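Local coordinates for oxysterol-binding protein homolog 1 (PDB 5H28) that carries sterols and other lipids between membranes through the cytosol, represented here by its ankyrin-repeat domain, which targets it to the nucleus-vacuole junction by binding NVJ1, at residues A[194-203]-A[242-250]; A[206-214]-A[253-263]. All blocks are in the same frame, centred on the assembly; numbering follows the deposited sequence.

Interaction 1 of 2, residues A[194-203]-A[242-250]; sequences VKKRDVIMCR and IDIELKKLL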
# COMPACT_ATOMS: atom_id res chain seq x y z
N VAL A 194 9.69 15.88 17.77
CA VAL A 194 9.60 17.21 18.34
C VAL A 194 10.49 17.16 19.59
O VAL A 194 11.29 18.07 19.85
CB VAL A 194 8.15 17.56 18.73
CG1 VAL A 194 8.13 18.79 19.63
CG2 VAL A 194 7.33 17.84 17.48
N LYS A 195 10.37 16.08 20.36
CA LYS A 195 11.18 15.90 21.56
C LYS A 195 12.66 15.75 21.21
O LYS A 195 13.53 16.19 21.97
CB LYS A 195 10.69 14.69 22.36
CG LYS A 195 9.32 14.92 23.00
CD LYS A 195 8.82 13.73 23.81
CE LYS A 195 8.37 12.58 22.92
NZ LYS A 195 7.72 11.51 23.73
N LYS A 196 12.94 15.16 20.05
CA LYS A 196 14.32 14.96 19.60
C LYS A 196 14.89 16.28 19.08
O LYS A 196 16.10 16.45 18.99
CB LYS A 196 14.36 13.90 18.49
CG LYS A 196 15.75 13.30 18.21
CD LYS A 196 15.66 12.20 17.15
CE LYS A 196 16.95 11.39 17.05
NZ LYS A 196 18.12 12.20 16.62
N ARG A 197 13.99 17.21 18.75
CA ARG A 197 14.36 18.53 18.24
C ARG A 197 14.98 18.48 16.84
O ARG A 197 15.80 19.33 16.47
CB ARG A 197 15.28 19.24 19.24
CG ARG A 197 14.58 19.49 20.58
CD ARG A 197 15.50 20.04 21.67
NE ARG A 197 15.88 21.43 21.45
CZ ARG A 197 17.07 21.83 21.01
NH1 ARG A 197 17.33 23.12 20.85
NH2 ARG A 197 18.01 20.93 20.72
N ASP A 198 14.59 17.47 16.07
CA ASP A 198 15.06 17.29 14.69
C ASP A 198 14.00 17.99 13.84
O ASP A 198 13.02 17.37 13.43
CB ASP A 198 15.10 15.79 14.34
CG ASP A 198 15.67 15.53 12.95
OD1 ASP A 198 15.71 16.45 12.12
OD2 ASP A 198 16.05 14.37 12.69
N VAL A 199 14.21 19.27 13.58
CA VAL A 199 13.24 20.05 12.81
C VAL A 199 13.05 19.58 11.37
O VAL A 199 11.92 19.59 10.86
CB VAL A 199 13.61 21.55 12.81
CG1 VAL A 199 12.51 22.36 12.12
CG2 VAL A 199 13.78 22.04 14.25
N ILE A 200 14.12 19.18 10.71
CA ILE A 200 14.00 18.71 9.34
C ILE A 200 13.08 17.49 9.28
O ILE A 200 12.21 17.42 8.41
CB ILE A 200 15.38 18.35 8.74
CG1 ILE A 200 16.19 19.64 8.52
CG2 ILE A 200 15.22 17.60 7.42
CD1 ILE A 200 17.57 19.41 7.94
N MET A 201 13.25 16.55 10.20
CA MET A 201 12.39 15.37 10.20
C MET A 201 10.96 15.78 10.51
O MET A 201 10.02 15.25 9.92
CB MET A 201 12.86 14.34 11.23
CG MET A 201 11.98 13.09 11.29
SD MET A 201 11.85 12.19 9.73
CE MET A 201 13.40 11.30 9.76
N CYS A 202 10.78 16.72 11.43
CA CYS A 202 9.43 17.18 11.76
C CYS A 202 8.76 17.75 10.50
O CYS A 202 7.61 17.42 10.22
CB CYS A 202 9.46 18.25 12.86
SG CYS A 202 9.82 17.62 14.51
N ARG A 203 9.49 18.58 9.76
CA ARG A 203 8.95 19.17 8.53
C ARG A 203 8.58 18.08 7.54
O ARG A 203 7.52 18.14 6.91
CB ARG A 203 9.97 20.12 7.90
CG ARG A 203 10.25 21.39 8.68
CD ARG A 203 11.34 22.21 8.01
NE ARG A 203 11.73 23.37 8.80
CZ ARG A 203 10.98 24.46 8.96
NH1 ARG A 203 9.80 24.55 8.37
NH2 ARG A 203 11.42 25.46 9.71
N ILE A 242 16.52 26.78 17.82
CA ILE A 242 15.87 25.56 17.35
C ILE A 242 14.47 25.42 17.93
O ILE A 242 13.53 25.04 17.23
CB ILE A 242 16.70 24.31 17.71
CG1 ILE A 242 17.97 24.28 16.86
CG2 ILE A 242 15.87 23.04 17.49
CD1 ILE A 242 18.90 23.13 17.18
N ASP A 243 14.32 25.75 19.21
CA ASP A 243 13.04 25.66 19.88
C ASP A 243 12.06 26.67 19.30
O ASP A 243 10.88 26.38 19.13
CB ASP A 243 13.25 25.89 21.37
CG ASP A 243 14.31 24.97 21.94
OD1 ASP A 243 14.04 23.75 22.06
OD2 ASP A 243 15.42 25.45 22.23
N ILE A 244 12.56 27.86 18.99
CA ILE A 244 11.72 28.89 18.40
C ILE A 244 11.28 28.42 17.01
O ILE A 244 10.11 28.56 16.65
CB ILE A 244 12.47 30.23 18.28
CG1 ILE A 244 12.73 30.79 19.69
CG2 ILE A 244 11.67 31.22 17.46
CD1 ILE A 244 13.59 32.04 19.70
N GLU A 245 12.21 27.86 16.25
CA GLU A 245 11.91 27.37 14.90
C GLU A 245 10.84 26.29 14.97
O GLU A 245 9.88 26.28 14.19
CB GLU A 245 13.17 26.79 14.25
CG GLU A 245 13.00 26.43 12.78
CD GLU A 245 14.20 25.71 12.18
OE1 GLU A 245 15.33 25.92 12.67
OE2 GLU A 245 14.01 24.95 11.22
N LEU A 246 11.00 25.38 15.93
CA LEU A 246 10.07 24.27 16.11
C LEU A 246 8.67 24.77 16.50
O LEU A 246 7.66 24.27 15.99
CB LEU A 246 10.61 23.32 17.18
CG LEU A 246 9.96 21.95 17.30
CD1 LEU A 246 9.93 21.27 15.94
CD2 LEU A 246 10.72 21.11 18.31
N LYS A 247 8.62 25.75 17.39
CA LYS A 247 7.34 26.32 17.82
C LYS A 247 6.65 26.98 16.63
O LYS A 247 5.46 26.78 16.40
CB LYS A 247 7.57 27.34 18.94
CG LYS A 247 6.30 27.96 19.49
CD LYS A 247 6.60 28.90 20.65
CE LYS A 247 5.33 29.48 21.25
NZ LYS A 247 5.62 30.37 22.41
N LYS A 248 7.41 27.77 15.88
CA LYS A 248 6.88 28.46 14.71
C LYS A 248 6.37 27.46 13.67
O LYS A 248 5.32 27.68 13.05
CB LYS A 248 7.95 29.36 14.09
CG LYS A 248 8.31 30.56 14.95
CD LYS A 248 7.13 31.51 15.07
CE LYS A 248 7.43 32.66 16.02
NZ LYS A 248 7.64 32.19 17.42
N LEU A 249 7.11 26.38 13.46
CA LEU A 249 6.73 25.35 12.50
C LEU A 249 5.39 24.72 12.87
O LEU A 249 4.50 24.59 12.03
CB LEU A 249 7.80 24.26 12.44
CG LEU A 249 7.40 22.97 11.71
CD1 LEU A 249 7.16 23.27 10.23
CD2 LEU A 249 8.50 21.93 11.87
N LEU A 250 5.26 24.32 14.13
CA LEU A 250 4.03 23.69 14.58
C LEU A 250 2.85 24.66 14.60
O LEU A 250 1.71 24.25 14.36
CB LEU A 250 4.25 23.06 15.95
CG LEU A 250 5.25 21.90 15.90
CD1 LEU A 250 5.61 21.46 17.30
CD2 LEU A 250 4.66 20.74 15.10
O HOH W 1 14.58 22.98 9.46
O HOH W 2 9.90 27.30 11.50

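Interaction 2 of 2, residues A[206-214]-A[253-263]; sequences LEHGADPFK and ATREQSVIDVT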
# COMPACT_ATOMS: atom_id res chain seq x y z
N LEU A 206 5.38 16.30 8.68
CA LEU A 206 4.21 17.15 8.48
C LEU A 206 3.80 17.17 7.02
O LEU A 206 2.61 17.12 6.70
CB LEU A 206 4.50 18.58 8.95
CG LEU A 206 4.37 18.89 10.44
CD1 LEU A 206 2.91 18.84 10.85
CD2 LEU A 206 5.17 17.92 11.26
N GLU A 207 4.77 17.22 6.12
CA GLU A 207 4.46 17.24 4.69
C GLU A 207 3.94 15.90 4.20
O GLU A 207 3.37 15.81 3.11
CB GLU A 207 5.68 17.68 3.87
CG GLU A 207 6.90 16.80 4.00
CD GLU A 207 8.04 17.25 3.09
OE1 GLU A 207 7.87 17.18 1.86
OE2 GLU A 207 9.09 17.68 3.62
N HIS A 208 4.14 14.85 4.99
CA HIS A 208 3.67 13.52 4.60
C HIS A 208 2.45 13.04 5.37
O HIS A 208 2.20 11.84 5.46
CB HIS A 208 4.80 12.50 4.71
CG HIS A 208 5.81 12.61 3.62
ND1 HIS A 208 6.76 13.60 3.58
CD2 HIS A 208 5.98 11.88 2.49
CE1 HIS A 208 7.47 13.49 2.47
NE2 HIS A 208 7.01 12.45 1.79
N GLY A 209 1.68 13.97 5.94
CA GLY A 209 0.47 13.58 6.64
C GLY A 209 0.40 13.73 8.15
O GLY A 209 -0.69 13.65 8.71
N ALA A 210 1.54 13.94 8.81
CA ALA A 210 1.52 14.09 10.27
C ALA A 210 0.62 15.26 10.64
O ALA A 210 0.73 16.34 10.07
CB ALA A 210 2.92 14.31 10.79
N ASP A 211 -0.27 15.03 11.60
CA ASP A 211 -1.23 16.04 12.05
C ASP A 211 -0.83 16.69 13.38
O ASP A 211 -0.66 16.00 14.39
CB ASP A 211 -2.61 15.39 12.16
CG ASP A 211 -3.66 16.29 12.79
OD1 ASP A 211 -3.49 17.53 12.74
OD2 ASP A 211 -4.66 15.76 13.31
N PRO A 212 -0.67 18.03 13.41
CA PRO A 212 -0.29 18.74 14.64
C PRO A 212 -1.39 18.74 15.70
O PRO A 212 -1.15 19.13 16.85
CB PRO A 212 0.04 20.14 14.13
CG PRO A 212 -0.91 20.31 12.99
CD PRO A 212 -0.81 18.97 12.28
N PHE A 213 -2.59 18.30 15.32
CA PHE A 213 -3.72 18.25 16.24
C PHE A 213 -3.82 16.91 16.95
O PHE A 213 -4.60 16.75 17.88
CB PHE A 213 -5.03 18.49 15.47
CG PHE A 213 -5.24 19.91 15.06
CD1 PHE A 213 -5.73 20.84 15.97
CD2 PHE A 213 -4.97 20.32 13.76
CE1 PHE A 213 -5.95 22.17 15.58
CE2 PHE A 213 -5.18 21.64 13.37
CZ PHE A 213 -5.67 22.56 14.28
N LYS A 214 -3.02 15.94 16.51
CA LYS A 214 -3.06 14.61 17.10
C LYS A 214 -2.39 14.53 18.47
O LYS A 214 -1.27 15.01 18.66
CB LYS A 214 -2.40 13.60 16.15
CG LYS A 214 -2.56 12.15 16.58
CD LYS A 214 -4.02 11.71 16.47
CE LYS A 214 -4.20 10.28 16.95
NZ LYS A 214 -5.59 9.81 16.74
N ALA A 253 1.84 24.93 10.99
CA ALA A 253 1.22 23.67 10.58
C ALA A 253 -0.18 23.55 11.15
O ALA A 253 -1.07 23.00 10.50
CB ALA A 253 2.08 22.50 11.03
N THR A 254 -0.38 24.05 12.36
CA THR A 254 -1.69 23.99 12.99
C THR A 254 -2.68 24.83 12.19
O THR A 254 -3.86 24.49 12.10
CB THR A 254 -1.62 24.49 14.45
OG1 THR A 254 -0.76 23.62 15.20
CG2 THR A 254 -2.99 24.48 15.10
N ARG A 255 -2.20 25.92 11.60
CA ARG A 255 -3.05 26.79 10.80
C ARG A 255 -3.29 26.19 9.41
O ARG A 255 -4.39 26.30 8.86
CB ARG A 255 -2.42 28.18 10.65
CG ARG A 255 -2.31 28.98 11.94
CD ARG A 255 -1.89 30.42 11.66
NE ARG A 255 -0.54 30.53 11.10
CZ ARG A 255 0.58 30.52 11.82
NH1 ARG A 255 1.75 30.61 11.21
NH2 ARG A 255 0.52 30.43 13.14
N GLU A 256 -2.26 25.56 8.85
CA GLU A 256 -2.33 24.97 7.51
C GLU A 256 -2.97 23.58 7.39
O GLU A 256 -3.51 23.24 6.34
CB GLU A 256 -0.93 24.90 6.90
CG GLU A 256 -0.25 26.24 6.68
CD GLU A 256 1.15 26.08 6.10
OE1 GLU A 256 1.80 27.12 5.83
OE2 GLU A 256 1.60 24.93 5.92
N GLN A 257 -2.88 22.78 8.45
CA GLN A 257 -3.41 21.42 8.43
C GLN A 257 -4.72 21.24 7.66
O GLN A 257 -4.82 20.37 6.80
CB GLN A 257 -3.56 20.89 9.87
CG GLN A 257 -3.96 19.42 9.98
CD GLN A 257 -3.10 18.49 9.15
OE1 GLN A 257 -1.89 18.70 9.00
NE2 GLN A 257 -3.71 17.44 8.61
N SER A 258 -5.71 22.07 7.98
CA SER A 258 -7.02 22.04 7.33
C SER A 258 -7.91 20.84 7.68
O SER A 258 -9.08 21.00 8.01
CB SER A 258 -6.86 22.13 5.81
OG SER A 258 -6.29 23.38 5.44
N VAL A 259 -7.34 19.63 7.62
CA VAL A 259 -8.11 18.44 7.95
C VAL A 259 -7.58 17.75 9.20
O VAL A 259 -6.51 17.14 9.19
CB VAL A 259 -8.13 17.44 6.77
CG1 VAL A 259 -6.71 17.15 6.33
CG2 VAL A 259 -8.85 16.16 7.18
N ILE A 260 -8.35 17.85 10.28
CA ILE A 260 -7.98 17.27 11.57
C ILE A 260 -8.29 15.78 11.60
O ILE A 260 -9.37 15.36 11.20
CB ILE A 260 -8.75 17.95 12.73
CG1 ILE A 260 -8.43 19.45 12.77
CG2 ILE A 260 -8.39 17.30 14.06
CD1 ILE A 260 -9.25 20.22 13.79
N ASP A 261 -7.35 14.97 12.08
CA ASP A 261 -7.59 13.54 12.16
C ASP A 261 -8.65 13.31 13.23
O ASP A 261 -8.57 13.85 14.33
CB ASP A 261 -6.30 12.80 12.53
CG ASP A 261 -6.44 11.29 12.39
OD1 ASP A 261 -6.71 10.83 11.26
OD2 ASP A 261 -6.27 10.58 13.40
N VAL A 262 -9.67 12.53 12.90
CA VAL A 262 -10.75 12.25 13.84
C VAL A 262 -10.76 10.78 14.25
O VAL A 262 -10.83 9.90 13.39
CB VAL A 262 -12.13 12.61 13.23
CG1 VAL A 262 -13.25 12.14 14.16
CG2 VAL A 262 -12.23 14.11 13.02
N THR A 263 -10.68 10.53 15.55
CA THR A 263 -10.70 9.18 16.09
C THR A 263 -11.51 9.15 17.38
O THR A 263 -11.94 10.20 17.88
CB THR A 263 -9.27 8.67 16.40
OG1 THR A 263 -8.68 9.48 17.42
CG2 THR A 263 -8.41 8.72 15.15
O HOH W 3 -3.05 14.46 7.78
O HOH W 4 -0.18 17.12 7.60
O HOH W 5 -6.20 14.89 15.45
O HOH W 6 -7.38 12.41 16.80

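Interaction 1 of 2, residues A[194-203]-A[242-250]
Val-199 is the knob of this helix pair, seated in a hole formed by Ile-242, Glu-245, Leu-246 and Leu-249. Branching at CB lets valine touch two walls at once: CG1, turned anti to the backbone N (chi1 -175°), lies 4.0 Å from Leu-249 CD2, while CG2 meets Ile-242 CG2. Leu-246, another wall, forks, CD1 against Cys-202 SG and CD2 at 3.7 Å from Val-194 CG1. Val-194, Val-199, Cys-202 and Leu-246 are all buried, and this is the tightly packed part. On the solvent side Arg-203 NH2 gives Glu-245 OE2 a nearly straight bond of 3.0 Å, the two flat groups almost coplanar; one water joins Arg-203 NE to Glu-245 OE2, another Arg-203 NH2 to Glu-245 O. Arg-197 instead reaches in to a buried carboxylate, NE donating to Asp-243 OD1 over 3.0 Å within the guanidinium plane, as Ile-242 CG2 covers one face. Were Arg-197 an alanine, Asp-243 would probably lose this cationic partner and Ile-242 the guanidinium lying across it. Arg-197, with positive phi, also closes a Schellman motif, and Asp-198 N-caps the following helix through Met-201 N. Two antiparallel helices joined by so tight a turn are the hallmark of an ankyrin repeat, here packed against helix 241-256.

Interaction 2 of 2, residues A[206-214]-A[253-263]
Ile-260 lays its CG1 over one face of the Phe-213 ring, a CH-pi contact 4.0 Å from the ring centroid. Gln-257 CB comes up to the edge of the same ring, and Thr-254 CG2 touches its far end at CZ, 3.4 Å away. A large flat side chain suits this place because it can meet the last helical turn and the returning tail at once. Beside it the Pro-212 ring rests on the helix end, CG near Ala-253 O and CD 3.5 Å from Gln-257 OE1; the small methyl of Ala-253 packs against Leu-206 CD1 and lies near Pro-212 CG, continuing the apolar strip.

The polar centre is Asp-211. Its OD2 accepts from Asp-261 N at 3.1 Å, from above the carboxylate plane, and so pins the tail to the turn. The segment 206-214 closes what is predicted to be the third ankyrin repeat: the second helix stops in a Schellman motif at Gly-209, whose positive phi would jam a side chain against the preceding carbonyl, and a type I turn from Asp-211 to Lys-214 follows.

Behind these contacts, Asp-211 OD1 accepts from Phe-213 N at 2.8 Å, an Asx turn that holds the carboxylate in place with CG anti to its own backbone N (chi1 173°). Gln-257 bends at chi2 and sends NE2 to Val-259 O, 2.9 Å away and nearly straight, bracing the chain as it leaves the helix. Farther out, one water joins Asp-211 OD2 to Asp-261 O, and Lys-214 NZ makes a weak salt bridge of 3.5 Å with Asp-261 OD2. Asn-179 binds the backbone on both flanks of Ala-210, through Gly-209 O and Asp-211 N.

How the interactions relate
Both contacts join helix 199-207, or the chain just beyond it, to helix 241-256 and what follows it, and their centres lie 15 Å apart; interaction 1 alone also takes in the end of helix 189-196. Interaction 1 pairs helices 199-207 and 241-256 side by side, nearly parallel, so it is built from branched aliphatic side chains in a buried seam with salt bridges along its borders. Interaction 2 takes over where the helices end: only three of its twelve touching residues are buried, and backbone groups, a carboxylate, an amide and bridging waters do much of the work beside one aromatic ring. On both sides the segments of interaction 1 lead, after a gap of two residues, into those of interaction 2.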